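Local coordinates for protein Abbfa_003403 (Acinetobacter baumannii, PDB 4ZXH) that is a four-domain nonribosomal peptide synthetase that probably activates an amino acid, carries it on phosphopantetheine, condenses it with another acyl group and releases the product through its thioesterase domain, at residues 220-225 with 423-428; 466-471 with 853-858; 230-235 with 430-435. One frame throughout, in Å; residues are numbered along the deposited sequence.

Interaction 1: residues 220-225 with 423-428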
ATOM      1  N   PRO A 220       5.080  -6.746  -5.355  1.00 41.02           N
ATOM      2  CA  PRO A 220       4.207  -5.710  -4.792  1.00 41.90           C
ATOM      3  C   PRO A 220       4.634  -5.275  -3.383  1.00 37.55           C
ATOM      4  O   PRO A 220       4.960  -6.107  -2.525  1.00 42.28           O
ATOM      5  CB  PRO A 220       2.833  -6.391  -4.764  1.00 38.11           C
ATOM      6  CG  PRO A 220       3.132  -7.851  -4.744  1.00 28.41           C
ATOM      7  CD  PRO A 220       4.362  -8.012  -5.578  1.00 38.84           C
ATOM      8  N   ARG A 221       4.635  -3.971  -3.150  1.00 28.15           N
ATOM      9  CA  ARG A 221       5.052  -3.434  -1.865  1.00 31.95           C
ATOM     10  C   ARG A 221       4.093  -3.857  -0.737  1.00 33.58           C
ATOM     11  O   ARG A 221       2.874  -3.663  -0.833  1.00 29.16           O
ATOM     12  CB  ARG A 221       5.152  -1.907  -1.947  1.00 23.77           C
ATOM     13  CG  ARG A 221       5.844  -1.292  -0.768  1.00 26.68           C
ATOM     14  CD  ARG A 221       5.700   0.217  -0.760  1.00 32.59           C
ATOM     15  NE  ARG A 221       6.338   0.814  -1.922  1.00 39.54           N
ATOM     16  CZ  ARG A 221       7.626   1.131  -1.977  1.00 41.11           C
ATOM     17  NH1 ARG A 221       8.117   1.664  -3.082  1.00 45.23           N
ATOM     18  NH2 ARG A 221       8.417   0.904  -0.932  1.00 31.59           N
ATOM     19  N   PRO A 222       4.637  -4.445   0.336  1.00 32.96           N
ATOM     20  CA  PRO A 222       3.834  -4.850   1.502  1.00 29.13           C
ATOM     21  C   PRO A 222       3.206  -3.663   2.210  1.00 32.16           C
ATOM     22  O   PRO A 222       3.779  -2.570   2.204  1.00 33.37           O
ATOM     23  CB  PRO A 222       4.848  -5.542   2.419  1.00 22.16           C
ATOM     24  CG  PRO A 222       5.967  -5.935   1.510  1.00 29.26           C
ATOM     25  CD  PRO A 222       6.041  -4.864   0.458  1.00 28.27           C
ATOM     26  N   ALA A 223       2.047  -3.878   2.826  1.00 32.56           N
ATOM     27  CA  ALA A 223       1.342  -2.785   3.482  1.00 31.09           C
ATOM     28  C   ALA A 223       2.160  -2.215   4.641  1.00 28.52           C
ATOM     29  O   ALA A 223       2.177  -1.000   4.857  1.00 35.94           O
ATOM     30  CB  ALA A 223      -0.021  -3.251   3.956  1.00 22.83           C
ATOM     31  N   VAL A 224       2.845  -3.080   5.381  1.00 24.62           N
ATOM     32  CA  VAL A 224       3.707  -2.606   6.468  1.00 33.20           C
ATOM     33  C   VAL A 224       5.152  -3.116   6.318  1.00 28.68           C
ATOM     34  O   VAL A 224       5.406  -4.310   6.217  1.00 36.90           O
ATOM     35  CB  VAL A 224       3.136  -3.004   7.860  1.00 31.96           C
ATOM     36  CG1 VAL A 224       4.012  -2.491   8.948  1.00 20.44           C
ATOM     37  CG2 VAL A 224       1.756  -2.430   8.041  1.00 20.91           C
ATOM     38  N   GLN A 225       6.074  -2.167   6.271  1.00 24.82           N
ATOM     39  CA  GLN A 225       7.509  -2.372   6.073  1.00 23.69           C
ATOM     40  C   GLN A 225       8.099  -3.399   7.050  1.00 27.85           C
ATOM     41  O   GLN A 225       7.959  -3.222   8.252  1.00 28.70           O
ATOM     42  CB  GLN A 225       8.194  -1.012   6.236  1.00 24.63           C
ATOM     43  CG  GLN A 225       9.594  -0.848   5.707  1.00 40.82           C
ATOM     44  CD  GLN A 225      10.064   0.577   5.936  1.00 48.30           C
ATOM     45  OE1 GLN A 225       9.328   1.377   6.531  1.00 34.47           O
ATOM     46  NE2 GLN A 225      11.290   0.907   5.480  1.00 55.18           N
ATOM     47  N   THR A 423      14.540  -6.961   0.064  1.00 26.80           N
ATOM     48  CA  THR A 423      14.202  -8.197  -0.657  1.00 28.21           C
ATOM     49  C   THR A 423      12.695  -8.489  -0.801  1.00 29.01           C
ATOM     50  O   THR A 423      12.306  -9.530  -1.337  1.00 30.64           O
ATOM     51  CB  THR A 423      14.842  -9.432   0.004  1.00 29.37           C
ATOM     52  OG1 THR A 423      14.410  -9.532   1.368  1.00 43.37           O
ATOM     53  CG2 THR A 423      16.320  -9.333  -0.036  1.00 25.28           C
ATOM     54  N   ASP A 424      11.849  -7.591  -0.319  1.00 26.72           N
ATOM     55  CA  ASP A 424      10.415  -7.721  -0.575  1.00 28.63           C
ATOM     56  C   ASP A 424      10.028  -6.908  -1.812  1.00 32.21           C
ATOM     57  O   ASP A 424       8.929  -7.040  -2.340  1.00 37.22           O
ATOM     58  CB  ASP A 424       9.585  -7.277   0.637  1.00 24.14           C
ATOM     59  CG  ASP A 424       9.581  -8.310   1.764  1.00 34.37           C
ATOM     60  OD1 ASP A 424      10.044  -9.453   1.559  1.00 38.50           O
ATOM     61  OD2 ASP A 424       9.091  -7.977   2.865  1.00 48.25           O
ATOM     62  N   LEU A 425      10.952  -6.081  -2.279  1.00 30.29           N
ATOM     63  CA  LEU A 425      10.717  -5.250  -3.444  1.00 32.20           C
ATOM     64  C   LEU A 425      11.550  -5.690  -4.651  1.00 37.04           C
ATOM     65  O   LEU A 425      11.072  -5.670  -5.790  1.00 37.60           O
ATOM     66  CB  LEU A 425      11.021  -3.796  -3.108  1.00 32.00           C
ATOM     67  CG  LEU A 425      10.343  -3.329  -1.823  1.00 31.80           C
ATOM     68  CD1 LEU A 425      10.557  -1.840  -1.629  1.00 27.87           C
ATOM     69  CD2 LEU A 425       8.867  -3.674  -1.839  1.00 31.12           C
ATOM     70  N   PHE A 426      12.791  -6.092  -4.397  1.00 36.12           N
ATOM     71  CA  PHE A 426      13.718  -6.406  -5.475  1.00 32.05           C
ATOM     72  C   PHE A 426      14.273  -7.826  -5.420  1.00 43.01           C
ATOM     73  O   PHE A 426      14.478  -8.401  -4.342  1.00 50.42           O
ATOM     74  CB  PHE A 426      14.862  -5.404  -5.459  1.00 29.51           C
ATOM     75  CG  PHE A 426      14.416  -3.994  -5.656  1.00 30.20           C
ATOM     76  CD1 PHE A 426      13.888  -3.589  -6.876  1.00 35.65           C
ATOM     77  CD2 PHE A 426      14.499  -3.075  -4.627  1.00 25.57           C
ATOM     78  CE1 PHE A 426      13.456  -2.276  -7.073  1.00 31.51           C
ATOM     79  CE2 PHE A 426      14.079  -1.759  -4.810  1.00 25.63           C
ATOM     80  CZ  PHE A 426      13.560  -1.361  -6.035  1.00 31.77           C
ATOM     81  N   SER A 427      14.507  -8.390  -6.597  1.00 41.26           N
ATOM     82  CA  SER A 427      15.127  -9.702  -6.707  1.00 41.43           C
ATOM     83  C   SER A 427      16.651  -9.560  -6.662  1.00 43.12           C
ATOM     84  O   SER A 427      17.180  -8.457  -6.823  1.00 38.94           O
ATOM     85  CB  SER A 427      14.688 -10.386  -7.999  1.00 33.80           C
ATOM     86  OG  SER A 427      15.247  -9.726  -9.133  1.00 36.38           O
ATOM     87  N   ALA A 428      17.357 -10.668  -6.452  1.00 44.84           N
ATOM     88  CA  ALA A 428      18.819 -10.625  -6.452  1.00 39.34           C
ATOM     89  C   ALA A 428      19.304 -10.209  -7.821  1.00 43.98           C
ATOM     90  O   ALA A 428      20.276  -9.467  -7.951  1.00 31.77           O
ATOM     91  CB  ALA A 428      19.406 -11.975  -6.075  1.00 30.50           C
TER

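Interaction 2: residues 466-471 with 853-858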
ATOM      1  N   ILE A 466      19.387  -7.244 -30.496  1.00 59.72           N
ATOM      2  CA  ILE A 466      18.225  -7.567 -29.666  1.00 51.77           C
ATOM      3  C   ILE A 466      18.611  -7.598 -28.184  1.00 56.32           C
ATOM      4  O   ILE A 466      19.769  -7.833 -27.834  1.00 75.63           O
ATOM      5  CB  ILE A 466      17.587  -8.918 -30.048  1.00 52.82           C
ATOM      6  CG1 ILE A 466      16.106  -8.924 -29.658  1.00 52.46           C
ATOM      7  CG2 ILE A 466      18.320 -10.081 -29.384  1.00 51.32           C
ATOM      8  CD1 ILE A 466      15.293  -9.894 -30.433  1.00 56.72           C
ATOM      9  N   GLN A 467      17.636  -7.355 -27.318  1.00 50.33           N
ATOM     10  CA  GLN A 467      17.873  -7.236 -25.886  1.00 47.44           C
ATOM     11  C   GLN A 467      18.126  -8.569 -25.186  1.00 55.26           C
ATOM     12  O   GLN A 467      18.947  -8.639 -24.271  1.00 67.04           O
ATOM     13  CB  GLN A 467      16.699  -6.522 -25.233  1.00 45.02           C
ATOM     14  CG  GLN A 467      16.748  -5.010 -25.392  1.00 53.40           C
ATOM     15  CD  GLN A 467      15.386  -4.402 -25.683  1.00 46.55           C
ATOM     16  OE1 GLN A 467      14.584  -4.966 -26.442  1.00 42.62           O
ATOM     17  NE2 GLN A 467      15.113  -3.249 -25.074  1.00 43.53           N
ATOM     18  N   PHE A 468      17.421  -9.615 -25.606  1.00 55.20           N
ATOM     19  CA  PHE A 468      17.650 -10.979 -25.117  1.00 56.28           C
ATOM     20  C   PHE A 468      17.411 -11.944 -26.266  1.00 58.33           C
ATOM     21  O   PHE A 468      16.617 -11.656 -27.152  1.00 64.99           O
ATOM     22  CB  PHE A 468      16.745 -11.292 -23.921  1.00 47.31           C
ATOM     23  CG  PHE A 468      17.121 -10.541 -22.689  1.00 47.22           C
ATOM     24  CD1 PHE A 468      18.206 -10.939 -21.916  1.00 62.81           C
ATOM     25  CD2 PHE A 468      16.445  -9.383 -22.333  1.00 63.95           C
ATOM     26  CE1 PHE A 468      18.584 -10.225 -20.770  1.00 53.89           C
ATOM     27  CE2 PHE A 468      16.818  -8.656 -21.193  1.00 63.38           C
ATOM     28  CZ  PHE A 468      17.892  -9.084 -20.411  1.00 58.76           C
ATOM     29  N   GLU A 469      18.085 -13.085 -26.281  1.00 56.07           N
ATOM     30  CA  GLU A 469      17.901 -13.978 -27.419  1.00 58.89           C
ATOM     31  C   GLU A 469      16.501 -14.625 -27.378  1.00 55.27           C
ATOM     32  O   GLU A 469      15.962 -15.039 -28.405  1.00 54.09           O
ATOM     33  CB  GLU A 469      19.010 -15.035 -27.476  1.00 55.12           C
ATOM     34  CG  GLU A 469      19.020 -15.854 -28.767  1.00 73.83           C
ATOM     35  CD  GLU A 469      18.987 -14.987 -30.033  1.00 87.16           C
ATOM     36  OE1 GLU A 469      19.824 -14.060 -30.141  1.00 91.66           O
ATOM     37  OE2 GLU A 469      18.103 -15.212 -30.905  1.00 85.15           O
ATOM     38  N   ALA A 470      15.905 -14.683 -26.196  1.00 58.80           N
ATOM     39  CA  ALA A 470      14.549 -15.201 -26.056  1.00 59.62           C
ATOM     40  C   ALA A 470      13.552 -14.368 -26.853  1.00 60.66           C
ATOM     41  O   ALA A 470      12.585 -14.905 -27.397  1.00 60.90           O
ATOM     42  CB  ALA A 470      14.139 -15.247 -24.590  1.00 57.33           C
ATOM     43  N   LEU A 471      13.810 -13.063 -26.938  1.00 61.93           N
ATOM     44  CA  LEU A 471      12.908 -12.113 -27.595  1.00 56.49           C
ATOM     45  C   LEU A 471      12.883 -12.208 -29.125  1.00 59.76           C
ATOM     46  O   LEU A 471      12.052 -11.571 -29.785  1.00 58.33           O
ATOM     47  CB  LEU A 471      13.273 -10.689 -27.178  1.00 49.57           C
ATOM     48  CG  LEU A 471      12.972 -10.477 -25.697  1.00 44.03           C
ATOM     49  CD1 LEU A 471      13.197  -9.037 -25.272  1.00 41.35           C
ATOM     50  CD2 LEU A 471      11.558 -10.929 -25.418  1.00 40.46           C
ATOM     51  N   VAL A 853       5.453  -1.743 -21.674  1.00 39.30           N
ATOM     52  CA  VAL A 853       6.002  -3.049 -21.310  1.00 34.11           C
ATOM     53  C   VAL A 853       7.303  -2.876 -20.528  1.00 45.51           C
ATOM     54  O   VAL A 853       8.063  -1.928 -20.755  1.00 47.83           O
ATOM     55  CB  VAL A 853       6.232  -3.910 -22.582  1.00 37.77           C
ATOM     56  CG1 VAL A 853       7.296  -4.960 -22.364  1.00 46.08           C
ATOM     57  CG2 VAL A 853       4.928  -4.564 -23.022  1.00 31.89           C
ATOM     58  N   CYS A 854       7.548  -3.763 -19.569  1.00 48.61           N
ATOM     59  CA  CYS A 854       8.793  -3.711 -18.814  1.00 44.24           C
ATOM     60  C   CYS A 854       9.750  -4.826 -19.246  1.00 44.78           C
ATOM     61  O   CYS A 854       9.377  -5.999 -19.312  1.00 44.20           O
ATOM     62  CB  CYS A 854       8.534  -3.790 -17.300  1.00 39.31           C
ATOM     63  SG  CYS A 854      10.025  -3.381 -16.264  1.00 52.47           S
ATOM     64  N   LEU A 855      10.982  -4.442 -19.563  1.00 49.02           N
ATOM     65  CA  LEU A 855      12.024  -5.412 -19.854  1.00 54.61           C
ATOM     66  C   LEU A 855      12.610  -5.850 -18.528  1.00 59.65           C
ATOM     67  O   LEU A 855      13.414  -5.138 -17.929  1.00 67.18           O
ATOM     68  CB  LEU A 855      13.098  -4.815 -20.762  1.00 43.68           C
ATOM     69  CG  LEU A 855      14.326  -5.666 -21.088  1.00 47.89           C
ATOM     70  CD1 LEU A 855      13.950  -6.855 -21.966  1.00 47.63           C
ATOM     71  CD2 LEU A 855      15.395  -4.809 -21.746  1.00 47.12           C
ATOM     72  N   ARG A 856      12.185  -7.014 -18.058  1.00 56.54           N
ATOM     73  CA  ARG A 856      12.655  -7.514 -16.779  1.00 57.00           C
ATOM     74  C   ARG A 856      14.118  -7.930 -16.879  1.00 66.19           C
ATOM     75  O   ARG A 856      14.618  -8.249 -17.965  1.00 66.97           O
ATOM     76  CB  ARG A 856      11.786  -8.683 -16.313  1.00 48.26           C
ATOM     77  CG  ARG A 856      10.345  -8.279 -16.054  1.00 48.81           C
ATOM     78  CD  ARG A 856      10.292  -7.128 -15.064  1.00 55.11           C
ATOM     79  NE  ARG A 856       8.942  -6.806 -14.600  1.00 53.74           N
ATOM     80  CZ  ARG A 856       8.695  -5.976 -13.590  1.00 49.38           C
ATOM     81  NH1 ARG A 856       9.704  -5.397 -12.948  1.00 53.51           N
ATOM     82  NH2 ARG A 856       7.452  -5.733 -13.209  1.00 42.70           N
ATOM     83  N   THR A 857      14.800  -7.903 -15.738  1.00 68.99           N
ATOM     84  CA  THR A 857      16.174  -8.378 -15.629  1.00 67.99           C
ATOM     85  C   THR A 857      16.217  -9.859 -15.998  1.00 59.85           C
ATOM     86  O   THR A 857      17.209 -10.371 -16.512  1.00 56.91           O
ATOM     87  CB  THR A 857      16.722  -8.141 -14.199  1.00 69.11           C
ATOM     88  OG1 THR A 857      15.929  -8.861 -13.241  1.00 72.08           O
ATOM     89  CG2 THR A 857      16.683  -6.649 -13.859  1.00 65.53           C
ATOM     90  N   ASP A 858      15.102 -10.525 -15.741  1.00 70.26           N
ATOM     91  CA  ASP A 858      14.881 -11.914 -16.095  1.00 80.61           C
ATOM     92  C   ASP A 858      15.074 -12.183 -17.595  1.00 79.99           C
ATOM     93  O   ASP A 858      15.635 -13.208 -17.984  1.00 74.50           O
ATOM     94  CB  ASP A 858      13.462 -12.309 -15.664  1.00 84.35           C
ATOM     95  CG  ASP A 858      13.318 -13.785 -15.420  1.00 91.56           C
ATOM     96  OD1 ASP A 858      14.192 -14.551 -15.873  1.00 98.88           O
ATOM     97  OD2 ASP A 858      12.328 -14.179 -14.771  1.00 90.99           O
TER

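Interaction 3: residues 230-235 with 430-435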
ATOM      1  N   SER A 230      19.034  -7.335   1.858  1.00 25.69           N
ATOM      2  CA  SER A 230      20.204  -8.111   1.498  1.00 25.12           C
ATOM      3  C   SER A 230      21.267  -7.154   0.986  1.00 22.89           C
ATOM      4  O   SER A 230      21.009  -5.958   0.866  1.00 30.54           O
ATOM      5  CB  SER A 230      19.860  -9.169   0.453  1.00 26.34           C
ATOM      6  OG  SER A 230      21.027  -9.866   0.059  1.00 38.18           O
ATOM      7  N   SER A 231      22.454  -7.671   0.682  1.00 30.31           N
ATOM      8  CA  SER A 231      23.608  -6.821   0.351  1.00 31.14           C
ATOM      9  C   SER A 231      24.355  -7.381  -0.828  1.00 29.61           C
ATOM     10  O   SER A 231      24.555  -8.584  -0.901  1.00 35.90           O
ATOM     11  CB  SER A 231      24.585  -6.706   1.529  1.00 30.28           C
ATOM     12  OG  SER A 231      23.952  -6.261   2.717  1.00 39.81           O
ATOM     13  N   LEU A 232      24.782  -6.515  -1.740  1.00 29.48           N
ATOM     14  CA  LEU A 232      25.587  -6.945  -2.884  1.00 27.59           C
ATOM     15  C   LEU A 232      26.911  -6.164  -2.961  1.00 32.64           C
ATOM     16  O   LEU A 232      26.917  -4.983  -3.290  1.00 35.18           O
ATOM     17  CB  LEU A 232      24.790  -6.780  -4.177  1.00 28.47           C
ATOM     18  CG  LEU A 232      25.557  -6.985  -5.485  1.00 39.16           C
ATOM     19  CD1 LEU A 232      26.259  -8.308  -5.503  1.00 33.85           C
ATOM     20  CD2 LEU A 232      24.603  -6.884  -6.664  1.00 39.65           C
ATOM     21  N   VAL A 233      28.029  -6.813  -2.646  1.00 34.71           N
ATOM     22  CA  VAL A 233      29.319  -6.124  -2.699  1.00 31.17           C
ATOM     23  C   VAL A 233      29.879  -6.083  -4.127  1.00 31.00           C
ATOM     24  O   VAL A 233      29.934  -7.103  -4.822  1.00 39.09           O
ATOM     25  CB  VAL A 233      30.336  -6.785  -1.745  1.00 33.60           C
ATOM     26  CG1 VAL A 233      31.671  -6.036  -1.776  1.00 29.80           C
ATOM     27  CG2 VAL A 233      29.767  -6.801  -0.325  1.00 27.37           C
ATOM     28  N   PHE A 234      30.262  -4.899  -4.580  1.00 31.67           N
ATOM     29  CA  PHE A 234      30.846  -4.757  -5.911  1.00 36.77           C
ATOM     30  C   PHE A 234      32.144  -3.954  -5.834  1.00 40.21           C
ATOM     31  O   PHE A 234      32.446  -3.372  -4.797  1.00 40.56           O
ATOM     32  CB  PHE A 234      29.863  -4.084  -6.867  1.00 33.98           C
ATOM     33  CG  PHE A 234      29.468  -2.689  -6.449  1.00 45.13           C
ATOM     34  CD1 PHE A 234      28.481  -2.488  -5.492  1.00 31.59           C
ATOM     35  CD2 PHE A 234      30.087  -1.580  -7.007  1.00 38.44           C
ATOM     36  CE1 PHE A 234      28.130  -1.208  -5.096  1.00 32.73           C
ATOM     37  CE2 PHE A 234      29.736  -0.290  -6.619  1.00 33.97           C
ATOM     38  CZ  PHE A 234      28.764  -0.103  -5.665  1.00 33.49           C
ATOM     39  N   ARG A 235      32.914  -3.930  -6.923  1.00 47.56           N
ATOM     40  CA  ARG A 235      34.103  -3.070  -6.996  1.00 49.23           C
ATOM     41  C   ARG A 235      34.179  -2.303  -8.306  1.00 47.09           C
ATOM     42  O   ARG A 235      33.891  -2.842  -9.378  1.00 50.94           O
ATOM     43  CB  ARG A 235      35.382  -3.883  -6.815  1.00 38.14           C
ATOM     44  CG  ARG A 235      35.426  -4.656  -5.530  1.00 37.26           C
ATOM     45  CD  ARG A 235      36.639  -5.516  -5.429  1.00 39.59           C
ATOM     46  NE  ARG A 235      36.338  -6.690  -4.628  1.00 50.73           N
ATOM     47  CZ  ARG A 235      37.250  -7.519  -4.142  1.00 50.04           C
ATOM     48  NH1 ARG A 235      38.545  -7.291  -4.355  1.00 41.58           N
ATOM     49  NH2 ARG A 235      36.857  -8.563  -3.419  1.00 48.39           N
ATOM     50  N   SER A 430      17.822  -8.242  -9.976  1.00 44.34           N
ATOM     51  CA  SER A 430      17.653  -6.796 -10.122  1.00 43.25           C
ATOM     52  C   SER A 430      18.735  -6.008  -9.402  1.00 44.18           C
ATOM     53  O   SER A 430      19.142  -4.941  -9.858  1.00 45.01           O
ATOM     54  CB  SER A 430      16.288  -6.358  -9.597  1.00 40.50           C
ATOM     55  OG  SER A 430      15.254  -6.800 -10.457  1.00 43.17           O
ATOM     56  N   ALA A 431      19.187  -6.516  -8.260  1.00 46.61           N
ATOM     57  CA  ALA A 431      20.253  -5.838  -7.543  1.00 39.89           C
ATOM     58  C   ALA A 431      21.502  -5.875  -8.399  1.00 44.87           C
ATOM     59  O   ALA A 431      22.162  -4.848  -8.585  1.00 45.79           O
ATOM     60  CB  ALA A 431      20.496  -6.477  -6.196  1.00 28.96           C
ATOM     61  N   GLU A 432      21.801  -7.056  -8.945  1.00 48.77           N
ATOM     62  CA  GLU A 432      22.968  -7.224  -9.801  1.00 34.30           C
ATOM     63  C   GLU A 432      22.893  -6.238 -10.956  1.00 35.58           C
ATOM     64  O   GLU A 432      23.863  -5.534 -11.247  1.00 53.56           O
ATOM     65  CB  GLU A 432      23.093  -8.668 -10.294  1.00 35.40           C
ATOM     66  CG  GLU A 432      24.274  -8.906 -11.234  1.00 72.56           C
ATOM     67  CD  GLU A 432      25.653  -8.758 -10.569  1.00 91.18           C
ATOM     68  OE1 GLU A 432      25.779  -8.994  -9.345  1.00 94.24           O
ATOM     69  OE2 GLU A 432      26.615  -8.385 -11.281  1.00 92.83           O
ATOM     70  N   ASN A 433      21.719  -6.144 -11.566  1.00 35.91           N
ATOM     71  CA  ASN A 433      21.470  -5.173 -12.625  1.00 40.99           C
ATOM     72  C   ASN A 433      21.704  -3.712 -12.267  1.00 36.47           C
ATOM     73  O   ASN A 433      22.310  -2.981 -13.053  1.00 37.79           O
ATOM     74  CB  ASN A 433      20.044  -5.292 -13.120  1.00 43.12           C
ATOM     75  CG  ASN A 433      19.885  -4.748 -14.492  1.00 49.65           C
ATOM     76  OD1 ASN A 433      20.694  -5.034 -15.376  1.00 58.67           O
ATOM     77  ND2 ASN A 433      18.915  -3.853 -14.660  1.00 43.43           N
ATOM     78  N   MET A 434      21.178  -3.280 -11.118  1.00 40.72           N
ATOM     79  CA  MET A 434      21.420  -1.926 -10.637  1.00 43.98           C
ATOM     80  C   MET A 434      22.914  -1.666 -10.467  1.00 48.62           C
ATOM     81  O   MET A 434      23.395  -0.576 -10.783  1.00 54.09           O
ATOM     82  CB  MET A 434      20.685  -1.680  -9.321  1.00 47.32           C
ATOM     83  CG  MET A 434      19.255  -1.191  -9.485  1.00 53.09           C
ATOM     84  SD  MET A 434      18.356  -0.880  -7.942  1.00 57.38           S
ATOM     85  CE  MET A 434      17.803  -2.535  -7.551  1.00 35.79           C
ATOM     86  N   VAL A 435      23.653  -2.660  -9.985  1.00 44.28           N
ATOM     87  CA  VAL A 435      25.087  -2.469  -9.816  1.00 49.63           C
ATOM     88  C   VAL A 435      25.762  -2.317 -11.172  1.00 48.46           C
ATOM     89  O   VAL A 435      26.573  -1.408 -11.368  1.00 42.91           O
ATOM     90  CB  VAL A 435      25.726  -3.617  -9.025  1.00 47.77           C
ATOM     91  CG1 VAL A 435      27.244  -3.562  -9.126  1.00 36.71           C
ATOM     92  CG2 VAL A 435      25.284  -3.533  -7.570  1.00 44.76           C
TER

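Interaction 1: residues 220-225 with 423-428
With CG anti to the backbone N (chi1 -168°), the Arg-221 side chain runs extended through chi1 and chi2, then bends at chi3 (-63°), so that the guanidinium swings to the tip of Leu-425. Leu-425 reaches back with CG anti to its carbonyl carbon (chi1 -50°), and its two methyl groups divide the work. The branch ending in CD1 lies 3.5 Å from Arg-221 NH2 and meets the guanidinium obliquely. The other, CD2, lies over the peptide junction of Arg-221 and Pro-222, 3.8 Å from Arg-221 CA and 3.8 Å from the ring carbon CD of Pro-222. The Pro-222 ring also turns CG to the side of Asp-424, 4.0 Å from its CB, and the carboxylate oxygen OD2 flanks the same ring carbon. No hydrogen bond spans the two segments; the contact is apolar, although a charged group forms part of its surface.

The charge of Arg-221 is met elsewhere: NH2 makes a salt bridge to Asp-402, and NE is hydrogen-bonded to Tyr-935 OH, so the buried guanidinium is gripped from beyond the contact and its rotation is restrained. Tyr-935 falls in the C-terminal part of the adenylation region, which makes Arg-221 a bridge from the condensation domain to that region. Its side chain lies about 13 Å from the bound phosphopantetheine, too far to touch it.

Both segments are loops of the condensation domain. Residues 220-225 lead from helix 197-205 to strand 229-235, while 423-428 join strand 414-422 to helix 428-447. Ser-427 occupies the N-cap of that helix, its OG bonded to Ser-430 N, and Phe-426 packs against Tyr-421 of the preceding strand.

Interaction 2: residues 466-471 with 853-858
Leu-855 points its side chain at the loop 466-471 and splits it between two neighbours. Its CG is anti to the backbone N (chi1 176°), which carries both methyl groups outward from the strand. CD1 comes in at the edge of the Phe-468 ring, close to the ring plane, 3.5 Å from CE2, and CG of the leucine lies in that plane too; the ring therefore presents its rim, not a face, to Leu-855. Further round the rim, Phe-468 CZ approaches the backbone oxygens of Arg-856 and Thr-857 obliquely.

The second methyl, CD2, touches Gln-467 from CB to NE2, nearest at NE2 (3.7 Å), the glutamine chain bent at chi2 and the two side chains crossing obliquely. That NE2 is hydrogen-bonded to Val-796 O, which fixes the amide while its carbons line the apolar patch. Leu-471 CD1 completes the group, 4.0 Å from Leu-855 CD1, at the far end of a turn in which Leu-471 N bonds to Phe-468 O.

The contact seats the chain leading from the condensation domain, the linker between helices 428-447 and 483-494, against the end of adenylation-region strand 846-855. Arg-856 NH1, hydrogen-bonded to Leu-217 O, joins the same two regions. Leu-855 and Leu-471 also touch Leu-861 on the antiparallel neighbour 861-863, while Thr-857 packs on helix 428-447 of the condensation domain.

Interaction 3: residues 230-235 with 430-435
Leu-232 is the main bump of the strand. With CG anti to the backbone N (chi1 171°), it drives CD2 into the hollow on helix 430-435 formed by Ala-431 and Glu-432, neighbours in sequence, and Val-435, a turn further on from Ala-431. The floor of that hollow is helix backbone: CD2 lies 3.6 Å from Glu-432 CA. Ala-431, with no more than a CB, makes a low wall, 4.2 Å from Leu-232 CD2. The higher wall is Val-435, whose CG2 stands 3.5 Å from Leu-232 CD2. On the other flank Glu-432, bent at chi2, crosses the leucine at about a right angle and brings OE1 to 3.6 Å from CD2.

The helix has a bump of its own. Val-435 sets CG1 anti to its backbone N, so that this methyl meets the base of the Phe-234 side chain, 3.5 Å from CB, and touches the ring obliquely. Phe-234 holds CG in the crowded position between the backbone N and the carbonyl carbon (chi1 61°); its ring goes on to pack on Leu-405 and Met-407 of strand 403-411. The valine thus fits between the two strand residues.

Strand alternation directs Leu-232 and Phe-234 to the helix and turns Ser-231, Val-233 and Arg-235 away. The axes run roughly alongside, at 35° and 9.4 Å at closest approach; the helix packs on a face of the four-stranded sheet whose outer strand is 229-235, with Ala-431 on Tyr-421 and Met-434 on Ile-403. No hydrogen bond joins the segments, and Glu-432 OE2 has a weak one to Gln-436 NE2, one turn on. The contact therefore rests on apolar packing and shape, with the carboxylate at its margin.

From the N terminus, the chain passes 220-225 and then enters strand 229-235, the first halves of interactions 1 and 3. After nearly two hundred residues it returns at 423-428 to close interaction 1, and the helix that follows closes interaction 3; the two cross, and all four segments lie in the condensation domain. Interaction 2 follows in series, opening at 466-471 and closing at 853-858, a long loop through the adenylation region. Thr-857 packs on Ser-427, Ser-430 and Asn-433 at the start of helix 428-447; apart from this, Thr-423 of interaction 1 lies against Ser-230 of interaction 3. The condensation sheet, its helix and the loop at the end of strand 846-855 are thus joined.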